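Local coordinates for glycerol dehydratase (Clostridium butyricum, PDB 1R9D), which probably acts as a glycyl-radical lyase that dehydrates glycerol without the help of vitamin B12, at residues F478-M488 with L560-F568; C684-A695 with L722-F732. All coordinates share one frame; numbering follows the deposited sequence.

Contact 1. Residues F478-M488 with L560-F568; sequences FEEMKSFDEFM and LVAVKKIVF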
loop_
_atom_site.group_PDB
_atom_site.type_symbol
_atom_site.label_atom_id
_atom_site.label_comp_id
_atom_site.label_asym_id
_atom_site.label_seq_id
_atom_site.Cartn_x
_atom_site.Cartn_y
_atom_site.Cartn_z
ATOM N N PHE A 478 17.603 -12.031 -41.728
ATOM C CA PHE A 478 16.910 -11.583 -42.931
ATOM C C PHE A 478 17.551 -12.151 -44.203
ATOM O O PHE A 478 16.853 -12.505 -45.152
ATOM C CB PHE A 478 16.922 -10.053 -42.996
ATOM C CG PHE A 478 16.139 -9.488 -44.143
ATOM C CD1 PHE A 478 16.608 -8.381 -44.839
ATOM C CD2 PHE A 478 14.921 -10.047 -44.519
ATOM C CE1 PHE A 478 15.878 -7.837 -45.894
ATOM C CE2 PHE A 478 14.180 -9.512 -45.572
ATOM C CZ PHE A 478 14.660 -8.404 -46.261
ATOM N N GLU A 479 18.880 -12.235 -44.211
ATOM C CA GLU A 479 19.617 -12.748 -45.367
ATOM C C GLU A 479 19.245 -14.177 -45.731
ATOM O O GLU A 479 19.379 -14.584 -46.884
ATOM C CB GLU A 479 21.130 -12.690 -45.116
ATOM C CG GLU A 479 21.674 -11.302 -44.832
ATOM C CD GLU A 479 21.709 -10.975 -43.351
ATOM O OE1 GLU A 479 20.680 -11.168 -42.663
ATOM O OE2 GLU A 479 22.771 -10.515 -42.877
ATOM N N GLU A 480 18.774 -14.937 -44.748
ATOM C CA GLU A 480 18.411 -16.330 -44.967
ATOM C C GLU A 480 16.939 -16.573 -45.280
ATOM O O GLU A 480 16.541 -17.710 -45.543
ATOM C CB GLU A 480 18.798 -17.156 -43.739
ATOM C CG GLU A 480 20.289 -17.201 -43.468
ATOM C CD GLU A 480 20.606 -17.747 -42.091
ATOM O OE1 GLU A 480 20.010 -18.777 -41.708
ATOM O OE2 GLU A 480 21.455 -17.150 -41.395
ATOM N N MET A 481 16.131 -15.518 -45.251
ATOM C CA MET A 481 14.706 -15.660 -45.531
ATOM C C MET A 481 14.417 -15.895 -47.005
ATOM O O MET A 481 14.979 -15.230 -47.874
ATOM C CB MET A 481 13.947 -14.423 -45.058
ATOM C CG MET A 481 13.935 -14.254 -43.558
ATOM S SD MET A 481 12.977 -12.819 -43.057
ATOM C CE MET A 481 13.187 -12.911 -41.274
ATOM N N LYS A 482 13.522 -16.838 -47.280
ATOM C CA LYS A 482 13.158 -17.164 -48.653
ATOM C C LYS A 482 11.714 -16.800 -48.976
ATOM O O LYS A 482 11.298 -16.874 -50.132
ATOM C CB LYS A 482 13.381 -18.654 -48.909
ATOM C CG LYS A 482 14.821 -19.102 -48.702
ATOM C CD LYS A 482 14.965 -20.606 -48.899
ATOM C CE LYS A 482 16.388 -21.069 -48.609
ATOM N NZ LYS A 482 16.509 -22.556 -48.684
ATOM N N SER A 483 10.950 -16.401 -47.961
ATOM C CA SER A 483 9.551 -16.037 -48.171
ATOM C C SER A 483 9.124 -14.848 -47.318
ATOM O O SER A 483 9.693 -14.590 -46.258
ATOM C CB SER A 483 8.641 -17.220 -47.844
ATOM O OG SER A 483 8.618 -17.453 -46.445
ATOM N N PHE A 484 8.104 -14.140 -47.787
ATOM C CA PHE A 484 7.585 -12.987 -47.069
ATOM C C PHE A 484 6.915 -13.461 -45.779
ATOM O O PHE A 484 6.831 -12.718 -44.801
ATOM C CB PHE A 484 6.582 -12.236 -47.945
ATOM C CG PHE A 484 6.055 -10.980 -47.320
ATOM C CD1 PHE A 484 6.914 -9.939 -46.991
ATOM C CD2 PHE A 484 4.697 -10.839 -47.058
ATOM C CE1 PHE A 484 6.429 -8.769 -46.408
ATOM C CE2 PHE A 484 4.200 -9.672 -46.474
ATOM C CZ PHE A 484 5.072 -8.636 -46.150
ATOM N N ASP A 485 6.449 -14.706 -45.781
ATOM C CA ASP A 485 5.800 -15.280 -44.608
ATOM C C ASP A 485 6.781 -15.351 -43.444
ATOM O O ASP A 485 6.407 -15.133 -42.289
ATOM C CB ASP A 485 5.280 -16.684 -44.920
ATOM C CG ASP A 485 4.348 -16.707 -46.113
ATOM O OD1 ASP A 485 4.803 -16.393 -47.239
ATOM O OD2 ASP A 485 3.158 -17.036 -45.926
ATOM N N GLU A 486 8.038 -15.661 -43.752
ATOM C CA GLU A 486 9.074 -15.746 -42.726
ATOM C C GLU A 486 9.349 -14.353 -42.181
ATOM O O GLU A 486 9.699 -14.185 -41.011
ATOM C CB GLU A 486 10.371 -16.313 -43.306
ATOM C CG GLU A 486 10.291 -17.753 -43.787
ATOM C CD GLU A 486 11.616 -18.232 -44.357
ATOM O OE1 GLU A 486 12.129 -17.577 -45.291
ATOM O OE2 GLU A 486 12.147 -19.257 -43.876
ATOM N N PHE A 487 9.200 -13.356 -43.046
ATOM C CA PHE A 487 9.424 -11.971 -42.657
ATOM C C PHE A 487 8.346 -11.524 -41.673
ATOM O O PHE A 487 8.647 -10.956 -40.627
ATOM C CB PHE A 487 9.396 -11.062 -43.884
ATOM C CG PHE A 487 9.775 -9.644 -43.584
ATOM C CD1 PHE A 487 11.111 -9.282 -43.454
ATOM C CD2 PHE A 487 8.797 -8.676 -43.391
ATOM C CE1 PHE A 487 11.471 -7.976 -43.133
ATOM C CE2 PHE A 487 9.146 -7.363 -43.069
ATOM C CZ PHE A 487 10.487 -7.014 -42.939
ATOM N N MET A 488 7.089 -11.785 -42.015
ATOM C CA MET A 488 5.978 -11.406 -41.153
ATOM C C MET A 488 6.036 -12.113 -39.803
ATOM O O MET A 488 5.566 -11.576 -38.800
ATOM C CB MET A 488 4.640 -11.702 -41.836
ATOM C CG MET A 488 4.312 -10.766 -42.995
ATOM S SD MET A 488 4.353 -9.011 -42.529
ATOM C CE MET A 488 2.843 -8.879 -41.538
ATOM N N LEU A 560 6.240 -2.818 -45.791
ATOM C CA LEU A 560 5.911 -4.232 -45.951
ATOM C C LEU A 560 5.640 -4.611 -47.405
ATOM O O LEU A 560 6.109 -5.647 -47.871
ATOM C CB LEU A 560 4.707 -4.610 -45.079
ATOM C CG LEU A 560 4.964 -4.622 -43.566
ATOM C CD1 LEU A 560 3.681 -4.993 -42.819
ATOM C CD2 LEU A 560 6.064 -5.611 -43.246
ATOM N N VAL A 561 4.895 -3.781 -48.129
ATOM C CA VAL A 561 4.606 -4.108 -49.520
ATOM C C VAL A 561 5.863 -4.020 -50.381
ATOM O O VAL A 561 5.999 -4.748 -51.370
ATOM C CB VAL A 561 3.490 -3.205 -50.123
ATOM C CG1 VAL A 561 4.042 -1.834 -50.494
ATOM C CG2 VAL A 561 2.879 -3.901 -51.348
ATOM N N ALA A 562 6.788 -3.142 -50.004
ATOM C CA ALA A 562 8.029 -2.999 -50.759
ATOM C C ALA A 562 8.877 -4.256 -50.577
ATOM O O ALA A 562 9.440 -4.782 -51.538
ATOM C CB ALA A 562 8.797 -1.769 -50.293
ATOM N N VAL A 563 8.962 -4.740 -49.342
ATOM C CA VAL A 563 9.735 -5.941 -49.048
ATOM C C VAL A 563 9.143 -7.139 -49.791
ATOM O O VAL A 563 9.862 -7.898 -50.443
ATOM C CB VAL A 563 9.753 -6.233 -47.520
ATOM C CG1 VAL A 563 10.308 -7.621 -47.248
ATOM C CG2 VAL A 563 10.599 -5.193 -46.811
ATOM N N LYS A 564 7.825 -7.292 -49.703
ATOM C CA LYS A 564 7.134 -8.396 -50.356
ATOM C C LYS A 564 7.272 -8.403 -51.878
ATOM O O LYS A 564 7.526 -9.450 -52.473
ATOM C CB LYS A 564 5.645 -8.374 -49.997
ATOM C CG LYS A 564 4.835 -9.459 -50.694
ATOM C CD LYS A 564 3.349 -9.336 -50.393
ATOM C CE LYS A 564 2.536 -10.315 -51.226
ATOM N NZ LYS A 564 2.598 -9.992 -52.688
ATOM N N LYS A 565 7.103 -7.239 -52.498
ATOM C CA LYS A 565 7.180 -7.116 -53.955
ATOM C C LYS A 565 8.581 -7.072 -54.549
ATOM O O LYS A 565 8.924 -7.875 -55.419
ATOM C CB LYS A 565 6.436 -5.864 -54.424
ATOM C CG LYS A 565 4.931 -5.913 -54.259
ATOM C CD LYS A 565 4.296 -4.636 -54.802
ATOM C CE LYS A 565 4.570 -4.449 -56.294
ATOM N NZ LYS A 565 3.788 -5.397 -57.144
ATOM N N ILE A 566 9.380 -6.115 -54.092
ATOM C CA ILE A 566 10.730 -5.932 -54.606
ATOM C C ILE A 566 11.705 -7.046 -54.247
ATOM O O ILE A 566 12.562 -7.405 -55.053
ATOM C CB ILE A 566 11.321 -4.585 -54.127
ATOM C CG1 ILE A 566 10.377 -3.436 -54.497
ATOM C CG2 ILE A 566 12.687 -4.358 -54.760
ATOM C CD1 ILE A 566 10.083 -3.326 -55.980
ATOM N N VAL A 567 11.578 -7.603 -53.048
ATOM C CA VAL A 567 12.486 -8.655 -52.616
ATOM C C VAL A 567 12.006 -10.086 -52.841
ATOM O O VAL A 567 12.672 -10.865 -53.523
ATOM C CB VAL A 567 12.845 -8.498 -51.121
ATOM C CG1 VAL A 567 13.797 -9.602 -50.693
ATOM C CG2 VAL A 567 13.482 -7.139 -50.878
ATOM N N PHE A 568 10.854 -10.442 -52.282
ATOM C CA PHE A 568 10.369 -11.809 -52.419
ATOM C C PHE A 568 9.572 -12.177 -53.665
ATOM O O PHE A 568 9.665 -13.308 -54.132
ATOM C CB PHE A 568 9.578 -12.210 -51.169
ATOM C CG PHE A 568 10.396 -12.181 -49.908
ATOM C CD1 PHE A 568 10.290 -11.118 -49.018
ATOM C CD2 PHE A 568 11.304 -13.199 -49.631
ATOM C CE1 PHE A 568 11.079 -11.067 -47.868
ATOM C CE2 PHE A 568 12.096 -13.158 -48.487
ATOM C CZ PHE A 568 11.984 -12.088 -47.603
#
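F484 and F568 carry an apolar helix-to-helix contact near the periphery of the pyruvate formate lyase-like fold, its centre about 37 Å from the centre of the chain, where the start of helix 484-516 lies nearly antiparallel to helix 553-569. The short helical segments run at 151° to each other. F484 is a knob in a hole formed by L560, V563, K564 and F568. Its CG stands opposite the backbone N (chi1 -176°), which swings the ring across the K564 side chain at about a right angle. K564 CB lies over one face, 3.6 Å from the centroid of the F484 ring, while V563 CG1 and F568 CD1 come in at the rim. The lysine thus contributes its aliphatic part, and its ammonium NZ pairs with D569. The F568 ring packs against the chain leading into helix 484-516: one face meets the S483-F484 peptide, the opposite face is backed by V567 CG1, and F478 CE2 reaches F568 CZ at 3.9 Å. F487 is met over one face and at its edge, with V563 CG1 4.0 Å from the F487 centroid and almost on the normal, and L560 CD2 at the edge. S483 and E486 form a capping box at the helix start: S483 OG accepts from E486 N, and E486 OE1 accepts from S483 N. I461 of helix 453-461 also packs on F478 and F487. One residue after F487, the bent chain of M488 brings SD to 3.9 Å from L560 CD2.

Contact 2. Residues C684-A695 with L722-F732; sequences CNSVSKLDHFIA and LIRSYFDQKGF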
loop_
_atom_site.group_PDB
_atom_site.type_symbol
_atom_site.label_atom_id
_atom_site.label_comp_id
_atom_site.label_asym_id
_atom_site.label_seq_id
_atom_site.Cartn_x
_atom_site.Cartn_y
_atom_site.Cartn_z
ATOM N N CYS A 684 -9.164 8.589 -48.585
ATOM C CA CYS A 684 -10.151 8.173 -47.593
ATOM C C CYS A 684 -10.464 6.690 -47.755
ATOM O O CYS A 684 -10.562 5.956 -46.773
ATOM C CB CYS A 684 -11.447 8.975 -47.738
ATOM S SG CYS A 684 -11.395 10.671 -47.080
ATOM N N ASN A 685 -10.628 6.253 -49.000
ATOM C CA ASN A 685 -10.933 4.851 -49.263
ATOM C C ASN A 685 -9.832 3.950 -48.708
ATOM O O ASN A 685 -10.115 2.901 -48.123
ATOM C CB ASN A 685 -11.111 4.607 -50.770
ATOM C CG ASN A 685 -12.387 5.233 -51.319
ATOM O OD1 ASN A 685 -13.278 5.619 -50.564
ATOM N ND2 ASN A 685 -12.486 5.317 -52.642
ATOM N N SER A 686 -8.576 4.355 -48.887
ATOM C CA SER A 686 -7.450 3.575 -48.379
ATOM C C SER A 686 -7.459 3.480 -46.861
ATOM O O SER A 686 -7.308 2.401 -46.296
ATOM C CB SER A 686 -6.116 4.193 -48.802
ATOM O OG SER A 686 -5.819 3.915 -50.157
ATOM N N VAL A 687 -7.609 4.620 -46.198
ATOM C CA VAL A 687 -7.604 4.631 -44.742
ATOM C C VAL A 687 -8.762 3.832 -44.153
ATOM O O VAL A 687 -8.622 3.201 -43.097
ATOM C CB VAL A 687 -7.639 6.081 -44.210
ATOM C CG1 VAL A 687 -7.668 6.090 -42.685
ATOM C CG2 VAL A 687 -6.414 6.830 -44.711
ATOM N N SER A 688 -9.900 3.836 -44.841
ATOM C CA SER A 688 -11.067 3.117 -44.346
ATOM C C SER A 688 -10.878 1.598 -44.329
ATOM O O SER A 688 -11.640 0.888 -43.678
ATOM C CB SER A 688 -12.311 3.478 -45.172
ATOM O OG SER A 688 -12.261 2.907 -46.469
ATOM N N LYS A 689 -9.856 1.099 -45.018
ATOM C CA LYS A 689 -9.616 -0.343 -45.059
ATOM C C LYS A 689 -8.972 -0.897 -43.788
ATOM O O LYS A 689 -8.986 -2.107 -43.554
ATOM C CB LYS A 689 -8.759 -0.698 -46.274
ATOM C CG LYS A 689 -9.445 -0.412 -47.606
ATOM C CD LYS A 689 -8.455 -0.489 -48.752
ATOM C CE LYS A 689 -9.106 -0.095 -50.070
ATOM N NZ LYS A 689 -8.099 -0.018 -51.172
ATOM N N LEU A 690 -8.399 -0.018 -42.971
ATOM C CA LEU A 690 -7.782 -0.445 -41.720
ATOM C C LEU A 690 -8.892 -0.879 -40.759
ATOM O O LEU A 690 -10.060 -0.547 -40.965
ATOM C CB LEU A 690 -7.006 0.715 -41.093
ATOM C CG LEU A 690 -5.984 1.436 -41.973
ATOM C CD1 LEU A 690 -5.460 2.670 -41.226
ATOM C CD2 LEU A 690 -4.849 0.487 -42.337
ATOM N N ASP A 691 -8.530 -1.622 -39.717
ATOM C CA ASP A 691 -9.511 -2.067 -38.722
ATOM C C ASP A 691 -9.647 -0.983 -37.647
ATOM O O ASP A 691 -8.878 -0.952 -36.682
ATOM C CB ASP A 691 -9.062 -3.381 -38.070
ATOM C CG ASP A 691 -10.112 -3.961 -37.132
ATOM O OD1 ASP A 691 -11.008 -3.209 -36.696
ATOM O OD2 ASP A 691 -10.033 -5.170 -36.820
ATOM N N HIS A 692 -10.618 -0.092 -37.822
ATOM C CA HIS A 692 -10.846 0.996 -36.871
ATOM C C HIS A 692 -11.654 0.561 -35.646
ATOM O O HIS A 692 -11.826 1.338 -34.703
ATOM C CB HIS A 692 -11.565 2.147 -37.574
ATOM C CG HIS A 692 -10.743 2.818 -38.631
ATOM N ND1 HIS A 692 -9.881 3.858 -38.356
ATOM C CD2 HIS A 692 -10.655 2.599 -39.966
ATOM C CE1 HIS A 692 -9.299 4.254 -39.475
ATOM N NE2 HIS A 692 -9.751 3.507 -40.467
ATOM N N PHE A 693 -12.156 -0.671 -35.660
ATOM C CA PHE A 693 -12.935 -1.180 -34.533
ATOM C C PHE A 693 -12.034 -1.696 -33.411
ATOM O O PHE A 693 -12.315 -1.480 -32.234
ATOM C CB PHE A 693 -13.864 -2.326 -34.980
ATOM C CG PHE A 693 -15.003 -1.890 -35.863
ATOM C CD1 PHE A 693 -14.812 -1.680 -37.225
ATOM C CD2 PHE A 693 -16.279 -1.704 -35.331
ATOM C CE1 PHE A 693 -15.873 -1.295 -38.049
ATOM C CE2 PHE A 693 -17.347 -1.320 -36.142
ATOM C CZ PHE A 693 -17.145 -1.116 -37.505
ATOM N N ILE A 694 -10.958 -2.386 -33.778
ATOM C CA ILE A 694 -10.047 -2.950 -32.783
ATOM C C ILE A 694 -9.228 -1.861 -32.089
ATOM O O ILE A 694 -8.894 -1.987 -30.910
ATOM C CB ILE A 694 -9.099 -3.995 -33.424
ATOM C CG1 ILE A 694 -8.412 -4.811 -32.325
ATOM C CG2 ILE A 694 -8.061 -3.307 -34.302
ATOM C CD1 ILE A 694 -7.628 -6.009 -32.839
ATOM N N ALA A 695 -8.913 -0.799 -32.825
ATOM C CA ALA A 695 -8.159 0.326 -32.273
ATOM C C ALA A 695 -9.150 1.256 -31.579
ATOM O O ALA A 695 -9.292 2.424 -31.948
ATOM C CB ALA A 695 -7.434 1.071 -33.394
ATOM N N LEU A 722 -17.397 14.236 -48.597
ATOM C CA LEU A 722 -16.136 13.551 -48.345
ATOM C C LEU A 722 -16.175 12.868 -46.982
ATOM O O LEU A 722 -15.790 11.704 -46.845
ATOM C CB LEU A 722 -14.983 14.552 -48.375
ATOM C CG LEU A 722 -13.561 14.007 -48.217
ATOM C CD1 LEU A 722 -13.126 13.325 -49.505
ATOM C CD2 LEU A 722 -12.610 15.149 -47.885
ATOM N N ILE A 723 -16.646 13.596 -45.975
ATOM C CA ILE A 723 -16.724 13.063 -44.622
ATOM C C ILE A 723 -17.703 11.894 -44.537
ATOM O O ILE A 723 -17.374 10.836 -44.001
ATOM C CB ILE A 723 -17.144 14.167 -43.617
ATOM C CG1 ILE A 723 -16.044 15.237 -43.543
ATOM C CG2 ILE A 723 -17.409 13.559 -42.245
ATOM C CD1 ILE A 723 -16.465 16.526 -42.822
ATOM N N ARG A 724 -18.902 12.079 -45.070
ATOM C CA ARG A 724 -19.898 11.016 -45.020
ATOM C C ARG A 724 -19.446 9.733 -45.707
ATOM O O ARG A 724 -19.730 8.638 -45.226
ATOM C CB ARG A 724 -21.216 11.500 -45.622
ATOM C CG ARG A 724 -21.981 12.433 -44.698
ATOM C CD ARG A 724 -23.188 13.028 -45.382
ATOM N NE ARG A 724 -24.051 13.745 -44.444
ATOM C CZ ARG A 724 -24.989 14.610 -44.816
ATOM N NH1 ARG A 724 -25.178 14.867 -46.103
ATOM N NH2 ARG A 724 -25.741 15.216 -43.906
ATOM N N SER A 725 -18.735 9.859 -46.822
ATOM C CA SER A 725 -18.272 8.676 -47.539
ATOM C C SER A 725 -17.231 7.916 -46.726
ATOM O O SER A 725 -17.235 6.685 -46.693
ATOM C CB SER A 725 -17.677 9.059 -48.895
ATOM O OG SER A 725 -17.145 7.911 -49.539
ATOM N N TYR A 726 -16.329 8.646 -46.078
ATOM C CA TYR A 726 -15.303 8.008 -45.266
ATOM C C TYR A 726 -15.950 7.296 -44.073
ATOM O O TYR A 726 -15.595 6.161 -43.743
ATOM C CB TYR A 726 -14.285 9.053 -44.784
ATOM C CG TYR A 726 -13.236 8.515 -43.832
ATOM C CD1 TYR A 726 -12.381 7.472 -44.208
ATOM C CD2 TYR A 726 -13.103 9.046 -42.547
ATOM C CE1 TYR A 726 -11.425 6.972 -43.326
ATOM C CE2 TYR A 726 -12.155 8.555 -41.662
ATOM C CZ TYR A 726 -11.320 7.517 -42.052
ATOM O OH TYR A 726 -10.415 7.009 -41.150
ATOM N N PHE A 727 -16.913 7.957 -43.438
ATOM C CA PHE A 727 -17.591 7.366 -42.290
ATOM C C PHE A 727 -18.485 6.191 -42.688
ATOM O O PHE A 727 -18.616 5.237 -41.932
ATOM C CB PHE A 727 -18.395 8.435 -41.536
ATOM C CG PHE A 727 -17.545 9.328 -40.663
ATOM C CD1 PHE A 727 -16.160 9.176 -40.618
ATOM C CD2 PHE A 727 -18.129 10.327 -39.890
ATOM C CE1 PHE A 727 -15.368 10.013 -39.812
ATOM C CE2 PHE A 727 -17.349 11.161 -39.088
ATOM C CZ PHE A 727 -15.975 11.005 -39.049
ATOM N N ASP A 728 -19.094 6.252 -43.871
ATOM C CA ASP A 728 -19.934 5.142 -44.319
ATOM C C ASP A 728 -19.060 3.908 -44.542
ATOM O O ASP A 728 -19.528 2.772 -44.408
ATOM C CB ASP A 728 -20.669 5.487 -45.619
ATOM C CG ASP A 728 -21.731 6.561 -45.430
ATOM O OD1 ASP A 728 -22.197 6.760 -44.283
ATOM O OD2 ASP A 728 -22.113 7.199 -46.436
ATOM N N GLN A 729 -17.789 4.146 -44.872
ATOM C CA GLN A 729 -16.814 3.079 -45.110
ATOM C C GLN A 729 -16.179 2.608 -43.801
ATOM O O GLN A 729 -15.232 1.821 -43.807
ATOM C CB GLN A 729 -15.707 3.563 -46.053
ATOM C CG GLN A 729 -16.154 3.969 -47.454
ATOM C CD GLN A 729 -16.212 2.804 -48.416
ATOM O OE1 GLN A 729 -17.184 2.050 -48.444
ATOM N NE2 GLN A 729 -15.158 2.643 -49.210
ATOM N N LYS A 730 -16.701 3.115 -42.687
ATOM C CA LYS A 730 -16.249 2.751 -41.349
ATOM C C LYS A 730 -14.977 3.418 -40.840
ATOM O O LYS A 730 -14.228 2.822 -40.067
ATOM C CB LYS A 730 -16.119 1.224 -41.229
ATOM C CG LYS A 730 -17.411 0.473 -41.559
ATOM C CD LYS A 730 -18.573 0.978 -40.725
ATOM C CE LYS A 730 -19.876 0.273 -41.081
ATOM N NZ LYS A 730 -21.013 0.865 -40.322
ATOM N N GLY A 731 -14.731 4.652 -41.275
ATOM C CA GLY A 731 -13.578 5.385 -40.786
ATOM C C GLY A 731 -13.940 5.865 -39.388
ATOM O O GLY A 731 -15.124 6.026 -39.083
ATOM N N PHE A 732 -12.934 6.115 -38.555
ATOM C CA PHE A 732 -13.128 6.525 -37.161
ATOM C C PHE A 732 -13.221 8.038 -36.939
ATOM O O PHE A 732 -14.148 8.535 -36.286
ATOM C CB PHE A 732 -11.958 5.974 -36.334
ATOM C CG PHE A 732 -12.185 5.978 -34.846
ATOM C CD1 PHE A 732 -12.492 4.796 -34.177
ATOM C CD2 PHE A 732 -12.045 7.150 -34.106
ATOM C CE1 PHE A 732 -12.652 4.776 -32.789
ATOM C CE2 PHE A 732 -12.204 7.143 -32.715
ATOM C CZ PHE A 732 -12.507 5.952 -32.058
HETATM O O HOH W 1 -14.521 7.631 -48.842
HETATM O O HOH W 2 -12.924 -0.112 -39.748
#
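Y726 and H692 anchor a buried contact within the glycine radical family region, joining the C-terminal part of helix 680-687 and the chain after it to the end of helix 712-728 and the turn into strand 733-738. The tight part centres on Y726. Its CG is anti to the backbone N (chi1 175°), placing the ring alongside helix 680-687: C684 O and S688 N meet its edge, and V687 CG1 comes within 3.3 Å of Y726 OH. C684 SG sits obliquely to the same ring, 5.0 Å from its centroid, and also touches L722 CD1. G731, following K730 in a Schellman motif that ends the helix, has no side chain, and its CA lies close over one face of the Y726 ring, offset toward the rim, and, 4.3 Å from the centroid, over a face of the H692 ring. F732 CB packs against H692 ND1 at 3.6 Å, and S688 CB against Q729 CB at 3.5 Å.

The amide end of Q729 and the K730-F693 pair are looser. The Q729 and N685 amides stand 71° apart, with NE2 and OD1 3.8 Å from each other, and a water joins N685 OD1 to S725 OG. K730 lays its aliphatic chain obliquely against F693, CB to CE1 being 4.1 Å. A second water accepts from H692 N and donates to K730 O, bridging the two loops.

The imidazole is held at both nitrogens: NE2 donates to V687 O, 2.9 Å away and close to the ring plane, while ND1 bonds to T699 OG1. V687 O also receives L690 N from the opposite face of its carbonyl plane. Direct contact between the segments is therefore mainly van der Waals: S688 OG donates within its own segment, to N685 O, and buried H692 O has no polar partner.

Contacts 1 and 2 follow one another along the chain and lie on the same side of its centre, 28 Å apart between centres and about 10 Å between nearest atoms, without touching. Helix 607-624 touches both: L612 meets F484 of contact 1, while R614 and L618 meet D691 of contact 2. The first contact belongs to the peripheral part of the pyruvate formate lyase-like region; the second lies in the glycine radical region, its centre about 21 Å from the centre of the chain. In contact 2 the side chain of F732 is about 12 Å from bound glycerol, too far to touch it, so any influence of F732 on the site would be indirect.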